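Probable exosome complex exonuclease 1 (Archaeoglobus fulgidus, PDB 3M7N) probably serves as the catalytic subunit of the archaeal exosome, degrading RNA from its 3' end and also able to synthesise heteromeric RNA tails. Local coordinates at residues E25-K30 with L45-N50; Y77-A82 with I99-V104; P83-E88 with V127-A132. The protein carries 1 engineered substitution. One frame throughout, in Å; residues are numbered along the deposited sequence.

Contact 1 of 3, residues E25-K30 with L45-N50; sequences ELRPIK and LEMGKN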
loop_
_atom_site.group_PDB
_atom_site.type_symbol
_atom_site.label_atom_id
_atom_site.label_comp_id
_atom_site.label_asym_id
_atom_site.label_seq_id
_atom_site.Cartn_x
_atom_site.Cartn_y
_atom_site.Cartn_z
ATOM N N GLU E 25 -10.676 2.504 -45.763
ATOM C CA GLU E 25 -11.212 3.749 -45.216
ATOM C C GLU E 25 -11.270 3.807 -43.678
ATOM O O GLU E 25 -11.736 2.867 -43.032
ATOM C CB GLU E 25 -12.614 4.002 -45.777
ATOM C CG GLU E 25 -12.651 4.101 -47.297
ATOM C CD GLU E 25 -14.058 4.300 -47.821
ATOM O OE1 GLU E 25 -14.202 4.635 -49.024
ATOM O OE2 GLU E 25 -15.015 4.132 -47.023
ATOM N N LEU E 26 -10.814 4.925 -43.115
ATOM C CA LEU E 26 -10.925 5.198 -41.677
ATOM C C LEU E 26 -12.349 5.531 -41.281
ATOM O O LEU E 26 -13.139 6.000 -42.106
ATOM C CB LEU E 26 -10.047 6.394 -41.273
ATOM C CG LEU E 26 -8.535 6.260 -41.426
ATOM C CD1 LEU E 26 -7.874 7.624 -41.324
ATOM C CD2 LEU E 26 -7.976 5.287 -40.394
ATOM N N ARG E 27 -12.654 5.322 -40.001
ATOM C CA ARG E 27 -13.901 5.807 -39.414
ATOM C C ARG E 27 -13.801 7.319 -39.251
ATOM O O ARG E 27 -12.698 7.853 -39.192
ATOM C CB ARG E 27 -14.154 5.137 -38.059
ATOM C CG ARG E 27 -14.612 3.667 -38.136
ATOM C CD ARG E 27 -14.661 3.023 -36.736
ATOM N NE ARG E 27 -13.356 3.032 -36.074
ATOM C CZ ARG E 27 -13.093 2.482 -34.885
ATOM N NH1 ARG E 27 -11.859 2.539 -34.401
ATOM N NH2 ARG E 27 -14.045 1.865 -34.185
ATOM N N PRO E 28 -14.945 8.019 -39.216
ATOM C CA PRO E 28 -14.935 9.467 -38.956
ATOM C C PRO E 28 -14.141 9.797 -37.694
ATOM O O PRO E 28 -14.228 9.094 -36.683
ATOM C CB PRO E 28 -16.414 9.808 -38.735
ATOM C CG PRO E 28 -17.170 8.740 -39.476
ATOM C CD PRO E 28 -16.305 7.495 -39.445
ATOM N N ILE E 29 -13.381 10.879 -37.763
ATOM C CA ILE E 29 -12.481 11.270 -36.707
ATOM C C ILE E 29 -12.640 12.756 -36.425
ATOM O O ILE E 29 -12.818 13.546 -37.350
ATOM C CB ILE E 29 -11.036 10.955 -37.118
ATOM C CG1 ILE E 29 -10.780 9.457 -36.983
ATOM C CG2 ILE E 29 -10.032 11.722 -36.294
ATOM C CD1 ILE E 29 -9.428 9.033 -37.490
ATOM N N LYS E 30 -12.608 13.120 -35.142
ATOM C CA LYS E 30 -12.585 14.514 -34.709
ATOM C C LYS E 30 -11.498 14.663 -33.646
ATOM O O LYS E 30 -11.394 13.829 -32.737
ATOM C CB LYS E 30 -13.938 14.923 -34.128
ATOM C CG LYS E 30 -14.042 16.405 -33.796
ATOM C CD LYS E 30 -15.037 16.699 -32.654
ATOM C CE LYS E 30 -14.750 18.067 -31.995
ATOM N NZ LYS E 30 -15.511 18.312 -30.729
ATOM N N LEU E 45 -10.975 13.542 -28.561
ATOM C CA LEU E 45 -10.746 12.822 -29.798
ATOM C C LEU E 45 -11.879 11.855 -29.971
ATOM O O LEU E 45 -12.262 11.156 -29.032
ATOM C CB LEU E 45 -9.435 12.062 -29.710
ATOM C CG LEU E 45 -8.715 11.208 -30.769
ATOM C CD1 LEU E 45 -9.597 10.161 -31.449
ATOM C CD2 LEU E 45 -7.892 12.027 -31.746
ATOM N N GLU E 46 -12.438 11.853 -31.171
ATOM C CA GLU E 46 -13.380 10.834 -31.574
ATOM C C GLU E 46 -12.760 10.017 -32.709
ATOM O O GLU E 46 -11.940 10.511 -33.495
ATOM C CB GLU E 46 -14.707 11.469 -31.992
ATOM C CG GLU E 46 -15.526 12.014 -30.827
ATOM C CD GLU E 46 -16.784 12.758 -31.275
ATOM O OE1 GLU E 46 -17.408 13.447 -30.436
ATOM O OE2 GLU E 46 -17.145 12.665 -32.472
ATOM N N MET E 47 -13.145 8.757 -32.775
ATOM C CA MET E 47 -12.613 7.857 -33.772
ATOM C C MET E 47 -13.649 6.775 -33.903
ATOM O O MET E 47 -13.688 5.842 -33.097
ATOM C CB MET E 47 -11.296 7.283 -33.283
ATOM C CG MET E 47 -10.603 6.351 -34.222
ATOM S SD MET E 47 -8.913 6.072 -33.680
ATOM C CE MET E 47 -8.154 5.423 -35.177
ATOM N N GLY E 48 -14.509 6.910 -34.904
ATOM C CA GLY E 48 -15.692 6.076 -34.969
ATOM C C GLY E 48 -16.545 6.368 -33.742
ATOM O O GLY E 48 -16.761 7.525 -33.383
ATOM N N LYS E 49 -17.014 5.319 -33.082
ATOM C CA LYS E 49 -17.829 5.498 -31.897
ATOM C C LYS E 49 -17.003 5.696 -30.644
ATOM O O LYS E 49 -17.561 5.931 -29.572
ATOM C CB LYS E 49 -18.776 4.319 -31.708
ATOM C CG LYS E 49 -19.859 4.244 -32.748
ATOM C CD LYS E 49 -20.805 3.087 -32.460
ATOM C CE LYS E 49 -21.702 2.819 -33.665
ATOM N NZ LYS E 49 -22.060 4.096 -34.362
ATOM N N ASN E 50 -15.682 5.601 -30.764
ATOM C CA ASN E 50 -14.815 5.847 -29.616
ATOM C C ASN E 50 -14.897 7.297 -29.248
ATOM O O ASN E 50 -14.857 8.158 -30.123
ATOM C CB ASN E 50 -13.351 5.517 -29.919
ATOM C CG ASN E 50 -13.090 4.025 -29.986
ATOM O OD1 ASN E 50 -13.207 3.319 -28.979
ATOM N ND2 ASN E 50 -12.739 3.533 -31.183
HETATM O O HOH W 1 -17.053 2.783 -34.493
HETATM O O HOH W 2 -16.411 9.731 -35.213
#

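Contact 2 of 3, residues Y77-A82 with I99-V104; sequences YRYNMA and IEISKV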
loop_
_atom_site.group_PDB
_atom_site.type_symbol
_atom_site.label_atom_id
_atom_site.label_comp_id
_atom_site.label_asym_id
_atom_site.label_seq_id
_atom_site.Cartn_x
_atom_site.Cartn_y
_atom_site.Cartn_z
ATOM N N TYR E 77 1.459 6.435 -17.843
ATOM C CA TYR E 77 0.381 6.519 -18.779
ATOM C C TYR E 77 -0.650 5.619 -18.192
ATOM O O TYR E 77 -0.367 4.482 -17.850
ATOM C CB TYR E 77 0.840 6.025 -20.162
ATOM C CG TYR E 77 -0.190 6.078 -21.262
ATOM C CD1 TYR E 77 -0.055 6.972 -22.327
ATOM C CD2 TYR E 77 -1.277 5.222 -21.262
ATOM C CE1 TYR E 77 -0.991 7.024 -23.354
ATOM C CE2 TYR E 77 -2.208 5.262 -22.276
ATOM C CZ TYR E 77 -2.053 6.164 -23.331
ATOM O OH TYR E 77 -2.980 6.194 -24.356
ATOM N N ARG E 78 -1.848 6.143 -18.053
ATOM C CA ARG E 78 -2.926 5.369 -17.500
ATOM C C ARG E 78 -4.085 5.363 -18.469
ATOM O O ARG E 78 -4.574 6.412 -18.882
ATOM C CB ARG E 78 -3.365 5.955 -16.151
ATOM C CG ARG E 78 -4.384 5.090 -15.439
ATOM C CD ARG E 78 -4.676 5.612 -14.057
ATOM N NE ARG E 78 -5.807 6.530 -14.040
ATOM C CZ ARG E 78 -7.074 6.132 -14.048
ATOM N NH1 ARG E 78 -8.063 7.027 -14.018
ATOM N NH2 ARG E 78 -7.344 4.831 -14.095
ATOM N N TYR E 79 -4.514 4.165 -18.822
ATOM C CA TYR E 79 -5.637 3.959 -19.697
ATOM C C TYR E 79 -6.784 3.472 -18.838
ATOM O O TYR E 79 -6.660 2.482 -18.114
ATOM C CB TYR E 79 -5.276 2.908 -20.751
ATOM C CG TYR E 79 -6.444 2.345 -21.529
ATOM C CD1 TYR E 79 -6.777 2.835 -22.798
ATOM C CD2 TYR E 79 -7.199 1.299 -21.016
ATOM C CE1 TYR E 79 -7.856 2.291 -23.528
ATOM C CE2 TYR E 79 -8.263 0.757 -21.731
ATOM C CZ TYR E 79 -8.586 1.254 -22.985
ATOM O OH TYR E 79 -9.648 0.701 -23.667
ATOM N N ASN E 80 -7.909 4.157 -18.924
ATOM C CA ASN E 80 -9.016 3.848 -18.050
ATOM C C ASN E 80 -10.345 4.013 -18.758
ATOM O O ASN E 80 -10.596 5.026 -19.414
ATOM C CB ASN E 80 -8.960 4.723 -16.788
ATOM C CG ASN E 80 -10.047 4.370 -15.788
ATOM O OD1 ASN E 80 -10.255 3.200 -15.467
ATOM N ND2 ASN E 80 -10.757 5.376 -15.305
ATOM N N MET E 81 -11.194 3.008 -18.634
ATOM C CA MET E 81 -12.502 3.072 -19.237
ATOM C C MET E 81 -13.520 3.449 -18.161
ATOM O O MET E 81 -13.509 2.888 -17.065
ATOM C CB MET E 81 -12.863 1.726 -19.867
ATOM C CG MET E 81 -11.740 1.106 -20.678
ATOM S SD MET E 81 -12.238 -0.458 -21.432
ATOM C CE MET E 81 -13.446 0.079 -22.643
ATOM N N ALA E 82 -14.382 4.409 -18.480
ATOM C CA ALA E 82 -15.460 4.820 -17.592
ATOM C C ALA E 82 -16.513 3.728 -17.545
ATOM O O ALA E 82 -16.730 3.035 -18.530
ATOM C CB ALA E 82 -16.064 6.129 -18.068
ATOM N N ILE E 99 -4.292 -2.666 -17.623
ATOM C CA ILE E 99 -2.926 -2.601 -17.132
ATOM C C ILE E 99 -1.947 -2.820 -18.291
ATOM O O ILE E 99 -0.948 -2.119 -18.440
ATOM C CB ILE E 99 -2.700 -3.604 -15.979
ATOM C CG1 ILE E 99 -3.474 -3.135 -14.739
ATOM C CG2 ILE E 99 -1.216 -3.733 -15.666
ATOM C CD1 ILE E 99 -3.492 -4.113 -13.615
ATOM N N GLU E 100 -2.272 -3.785 -19.130
ATOM C CA GLU E 100 -1.447 -4.108 -20.281
ATOM C C GLU E 100 -1.433 -2.954 -21.273
ATOM O O GLU E 100 -0.380 -2.560 -21.768
ATOM C CB GLU E 100 -1.993 -5.369 -20.941
ATOM C CG GLU E 100 -0.928 -6.298 -21.434
ATOM C CD GLU E 100 -0.840 -6.302 -22.936
ATOM O OE1 GLU E 100 -1.282 -7.301 -23.560
ATOM O OE2 GLU E 100 -0.339 -5.295 -23.485
ATOM N N ILE E 101 -2.609 -2.410 -21.562
ATOM C CA ILE E 101 -2.706 -1.288 -22.491
ATOM C C ILE E 101 -1.931 -0.079 -21.987
ATOM O O ILE E 101 -1.235 0.592 -22.756
ATOM C CB ILE E 101 -4.158 -0.884 -22.723
ATOM C CG1 ILE E 101 -4.877 -1.996 -23.489
ATOM C CG2 ILE E 101 -4.207 0.449 -23.466
ATOM C CD1 ILE E 101 -6.383 -1.795 -23.634
ATOM N N SER E 102 -2.052 0.195 -20.690
ATOM C CA SER E 102 -1.295 1.277 -20.051
ATOM C C SER E 102 0.225 1.091 -20.196
ATOM O O SER E 102 0.961 2.046 -20.464
ATOM C CB SER E 102 -1.684 1.408 -18.559
ATOM O OG SER E 102 -3.088 1.628 -18.394
ATOM N N LYS E 103 0.694 -0.138 -20.012
ATOM C CA LYS E 103 2.134 -0.416 -20.058
ATOM C C LYS E 103 2.696 -0.228 -21.472
ATOM O O LYS E 103 3.714 0.422 -21.674
ATOM C CB LYS E 103 2.424 -1.841 -19.557
ATOM C CG LYS E 103 3.899 -2.223 -19.511
ATOM C CD LYS E 103 4.086 -3.600 -18.849
ATOM C CE LYS E 103 5.532 -4.114 -18.945
ATOM N NZ LYS E 103 5.925 -4.246 -20.381
ATOM N N VAL E 104 2.022 -0.797 -22.457
ATOM C CA VAL E 104 2.532 -0.692 -23.813
ATOM C C VAL E 104 2.396 0.747 -24.360
ATOM O O VAL E 104 3.282 1.225 -25.068
ATOM C CB VAL E 104 1.900 -1.752 -24.715
ATOM C CG1 VAL E 104 0.449 -1.434 -24.994
ATOM C CG2 VAL E 104 2.680 -1.870 -25.979
#

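Contact 3 of 3, residues P83-E88 with V127-A132; sequences PFSVEE and VEVLQA. With nucleotides of chain L.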
loop_
_atom_site.group_PDB
_atom_site.type_symbol
_atom_site.label_atom_id
_atom_site.label_comp_id
_atom_site.label_asym_id
_atom_site.label_seq_id
_atom_site.Cartn_x
_atom_site.Cartn_y
_atom_site.Cartn_z
ATOM N N PRO E 83 -17.171 3.560 -16.387
ATOM C CA PRO E 83 -18.126 2.458 -16.228
ATOM C C PRO E 83 -19.190 2.412 -17.324
ATOM O O PRO E 83 -19.681 1.335 -17.643
ATOM C CB PRO E 83 -18.761 2.750 -14.870
ATOM C CG PRO E 83 -17.699 3.457 -14.125
ATOM C CD PRO E 83 -17.001 4.322 -15.140
ATOM N N PHE E 84 -19.513 3.562 -17.902
ATOM C CA PHE E 84 -20.603 3.672 -18.871
ATOM C C PHE E 84 -20.110 3.682 -20.329
ATOM O O PHE E 84 -20.881 3.940 -21.245
ATOM C CB PHE E 84 -21.383 4.962 -18.612
ATOM C CG PHE E 84 -20.519 6.185 -18.594
ATOM C CD1 PHE E 84 -20.257 6.849 -17.404
ATOM C CD2 PHE E 84 -19.943 6.659 -19.768
ATOM C CE1 PHE E 84 -19.438 7.986 -17.383
ATOM C CE2 PHE E 84 -19.124 7.800 -19.761
ATOM C CZ PHE E 84 -18.870 8.463 -18.572
ATOM N N SER E 85 -18.828 3.413 -20.545
ATOM C CA SER E 85 -18.275 3.524 -21.882
ATOM C C SER E 85 -18.546 2.272 -22.723
ATOM O O SER E 85 -18.412 2.298 -23.953
ATOM C CB SER E 85 -16.783 3.834 -21.822
ATOM O OG SER E 85 -16.072 2.735 -21.300
ATOM N N VAL E 86 -18.954 1.191 -22.064
ATOM C CA VAL E 86 -19.159 -0.079 -22.749
ATOM C C VAL E 86 -20.599 -0.578 -22.684
ATOM O O VAL E 86 -21.434 -0.033 -21.976
ATOM C CB VAL E 86 -18.215 -1.177 -22.218
ATOM C CG1 VAL E 86 -16.786 -0.898 -22.633
ATOM C CG2 VAL E 86 -18.321 -1.280 -20.715
ATOM N N GLU E 87 -20.875 -1.636 -23.431
ATOM C CA GLU E 87 -22.233 -2.136 -23.589
ATOM C C GLU E 87 -22.841 -2.552 -22.246
ATOM O O GLU E 87 -23.998 -2.243 -21.958
ATOM C CB GLU E 87 -22.253 -3.297 -24.590
ATOM C CG GLU E 87 -22.184 -2.878 -26.084
ATOM C CD GLU E 87 -20.772 -2.527 -26.617
ATOM O OE1 GLU E 87 -19.741 -2.804 -25.949
ATOM O OE2 GLU E 87 -20.707 -1.975 -27.742
ATOM N N GLU E 88 -22.049 -3.250 -21.435
ATOM C CA GLU E 88 -22.472 -3.690 -20.109
ATOM C C GLU E 88 -21.649 -2.953 -19.066
ATOM O O GLU E 88 -20.428 -3.109 -19.029
ATOM C CB GLU E 88 -22.240 -5.197 -19.950
ATOM C CG GLU E 88 -22.991 -6.085 -20.946
ATOM C CD GLU E 88 -24.307 -6.616 -20.389
ATOM O OE1 GLU E 88 -24.894 -5.955 -19.499
ATOM O OE2 GLU E 88 -24.750 -7.697 -20.844
ATOM N N VAL E 127 -5.571 8.917 -19.948
ATOM C CA VAL E 127 -6.522 8.903 -21.023
ATOM C C VAL E 127 -7.755 8.169 -20.559
ATOM O O VAL E 127 -7.665 7.094 -19.953
ATOM C CB VAL E 127 -5.969 8.256 -22.330
ATOM C CG1 VAL E 127 -6.904 8.604 -23.463
ATOM C CG2 VAL E 127 -4.590 8.771 -22.671
ATOM N N GLU E 128 -8.911 8.749 -20.859
ATOM C CA GLU E 128 -10.173 8.213 -20.393
ATOM C C GLU E 128 -11.077 7.859 -21.552
ATOM O O GLU E 128 -11.390 8.705 -22.391
ATOM C CB GLU E 128 -10.866 9.246 -19.512
ATOM C CG GLU E 128 -11.614 8.645 -18.348
ATOM C CD GLU E 128 -10.680 8.107 -17.275
ATOM O OE1 GLU E 128 -9.765 8.823 -16.807
ATOM O OE2 GLU E 128 -10.866 6.938 -16.913
ATOM N N VAL E 129 -11.501 6.606 -21.599
ATOM C CA VAL E 129 -12.470 6.197 -22.590
ATOM C C VAL E 129 -13.877 6.504 -22.081
ATOM O O VAL E 129 -14.396 5.810 -21.218
ATOM C CB VAL E 129 -12.349 4.696 -22.939
ATOM C CG1 VAL E 129 -13.319 4.338 -24.036
ATOM C CG2 VAL E 129 -10.933 4.355 -23.358
ATOM N N LEU E 130 -14.482 7.545 -22.641
ATOM C CA LEU E 130 -15.834 7.954 -22.294
ATOM C C LEU E 130 -16.838 7.108 -23.048
ATOM O O LEU E 130 -17.941 6.853 -22.572
ATOM C CB LEU E 130 -16.028 9.430 -22.637
ATOM C CG LEU E 130 -15.128 10.353 -21.807
ATOM C CD1 LEU E 130 -15.300 11.809 -22.218
ATOM C CD2 LEU E 130 -15.407 10.160 -20.296
ATOM N N GLN E 131 -16.458 6.687 -24.248
ATOM C CA GLN E 131 -17.297 5.799 -25.017
ATOM C C GLN E 131 -16.394 4.899 -25.832
ATOM O O GLN E 131 -15.481 5.379 -26.526
ATOM C CB GLN E 131 -18.277 6.561 -25.920
ATOM C CG GLN E 131 -19.284 5.637 -26.625
ATOM C CD GLN E 131 -20.281 6.387 -27.499
ATOM O OE1 GLN E 131 -20.236 6.296 -28.728
ATOM N NE2 GLN E 131 -21.182 7.135 -26.870
ATOM N N ALA E 132 -16.659 3.598 -25.739
ATOM C CA ALA E 132 -15.743 2.601 -26.252
ATOM C C ALA E 132 -16.254 1.932 -27.503
ATOM O O ALA E 132 -17.419 1.555 -27.607
ATOM C CB ALA E 132 -15.456 1.559 -25.195
ATOM P P C L 6 -9.708 -5.164 -27.528
ATOM O OP1 C L 6 -8.989 -4.595 -28.694
ATOM O OP2 C L 6 -8.924 -5.649 -26.366
ATOM O "O5'" C L 6 -10.819 -4.112 -27.031
ATOM C "C5'" C L 6 -11.682 -3.534 -28.015
ATOM C "C4'" C L 6 -13.069 -3.219 -27.486
ATOM O "O4'" C L 6 -13.629 -4.331 -26.742
ATOM C "C3'" C L 6 -13.170 -2.090 -26.474
ATOM O "O3'" C L 6 -12.916 -0.832 -27.096
ATOM C "C2'" C L 6 -14.627 -2.282 -26.071
ATOM O "O2'" C L 6 -15.551 -1.837 -27.055
ATOM C "C1'" C L 6 -14.678 -3.807 -25.940
ATOM N N1 C L 6 -14.522 -4.232 -24.523
ATOM C C2 C L 6 -15.646 -4.193 -23.697
ATOM O O2 C L 6 -16.727 -3.824 -24.173
ATOM N N3 C L 6 -15.522 -4.567 -22.400
ATOM C C4 C L 6 -14.336 -4.964 -21.930
ATOM N N4 C L 6 -14.268 -5.325 -20.638
ATOM C C5 C L 6 -13.176 -5.007 -22.766
ATOM C C6 C L 6 -13.311 -4.633 -24.043
#

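Contact 1 of 3, residues E25-K30 with L45-N50
Ile29 and Met47 form a non-hydrogen-bonded pair at the open end of the antiparallel beta hairpin made by strands 29-33 and 41-47. Ile29 CG1 lies 4.2 Å from Met47 CG, on the face that helix 212-248 covers through Met232 and Ile229. The neighbouring pair, Lys30 and Glu46, is hydrogen-bonded in both directions, with Glu46 N 2.7 Å from Lys30 O. Past the ladder, Gly48 N donates to Pro28 O at 2.8 Å, and a water joins that same oxygen to Gly48 O. Gly48 belongs to the type II' turn from Met47 to Asn50; its phi of 62° suits a residue without a side chain, and a CB here would collide with Arg27 CD; instead Arg27 CB rests 3.6 Å from Gly48 CA. The arginine chain then bends at chi3 (-60°), which carries the guanidinium over the turn. Farther out, Asp174 holds NH1 by a salt bridge and Ala134 O accepts from it, while Asn50 OD1 takes the N-H of Asp133; the Asn50 amide and Arg27 guanidinium planes stand 89° apart. Met47 O lies 3.8 Å above the centre of the guanidinium plane of Arg27 and accepts from both N and ND2 of Asn50.

Contact 2 of 3, residues Y77-A82 with I99-V104
With CG anti to the backbone N (chi1 166°), the Tyr79 ring lies alongside Ile101 of helix 96-110, and Ser102, with OG beside its own backbone N (chi1 -57°), reaches back to the strand. The axes of strand residues 77-81 and helix residues 99-104 approach to 6.9 Å, their N-to-C directions 147° apart, nearer antiparallel than perpendicular. Ser102 OG accepts the N-H of Tyr79 at 2.9 Å in a nearly straight bond, and it is also hydrogen-bonded to Ser98 O one helical turn earlier, so two bonds grip the hydroxyl. Next to it, Ser102 CB comes to 3.4 Å from Tyr77 O. Ile101 lies across one face of the Tyr79 ring: its CG2 makes a CH-pi contact 3.8 Å from the ring centroid, displaced toward the CG side, and its CD1 reaches the far end of the ring, 3.7 Å from Tyr79 CE2. Tyr79 OH is hydrogen-bonded to Ser136, which ties the ring's tip to the start of helix 136-150. An alanine in place of Tyr79 would probably open a gap beneath Ile101 and leave the Ser136 hydroxyl without this partner. Arg78 and Asn80 pair with strand 122-129, and the intervening N-H of Tyr79 points to the sheet's outer edge within this chain; the helix hydroxyl supplies its acceptor there, consistent with the helix closing that strand edge.

Contact 3 of 3, residues P83-E88 with V127-A132
The CA atoms of Ser85 and Gln131 lie 4.0 Å apart, and Ala132 N donates to Ser85 O at 2.8 Å, just past the corner at Leu130, where Leu130 and Gln131 together face Lys51 as a classic beta bulge. Ser85 points its side chain into that corner: CB lies 3.2 Å from Val129 O and 3.3 Å from Leu130 O, while OG turns to a hydrogen bond with Ala82 O within its own loop. Phe84, whose CG stands between the backbone N and the carbonyl carbon (chi1 54°), presents its ring edge to the Leu130 carbonyl, CE2 lying 3.2 Å from its O near the ring plane. Val86 CG1 touches Ala132 CB at 3.8 Å and also approaches the base O2 of nucleotide C6 of chain L, at 3.3 Å. Glu87 OE1 lies 3.6 Å from that base oxygen, and OE2 of Glu87 is held by salt bridges to Lys177 and to Lys44 of a neighbouring exonuclease 2 subunit. The same Lys44 is hydrogen-bonded to Ala132 O. The beta bulge and the loop after strand 74-81 thus form part of the wall of an RNA-binding site at a subunit interface, consistent with the RNase PH family assembly of the exosome.

How the contacts relate
All three contacts draw on one mixed five-stranded sheet, ordered 29-33, 41-47, 50-60, 122-129, 74-81, within the first exoribonuclease family domain. Contact 1 holds the hairpin at one margin and closes along the chain before the others open; contact 2 sets helix 96-110 against the strand at the other margin, and the centres of contacts 1 and 2 are about 20 Å apart. Contact 3, whose segments alternate with those of contact 2, has its centre about 13 Å from that of contact 2 and about 15 Å from that of contact 1. Neighbouring strands 74-81 and 122-129 link contacts 2 and 3, and residues 49-50 touch 131-132 between contacts 1 and 3. The sheet thereby connects hairpin and helix to the loop that lies against the RNA.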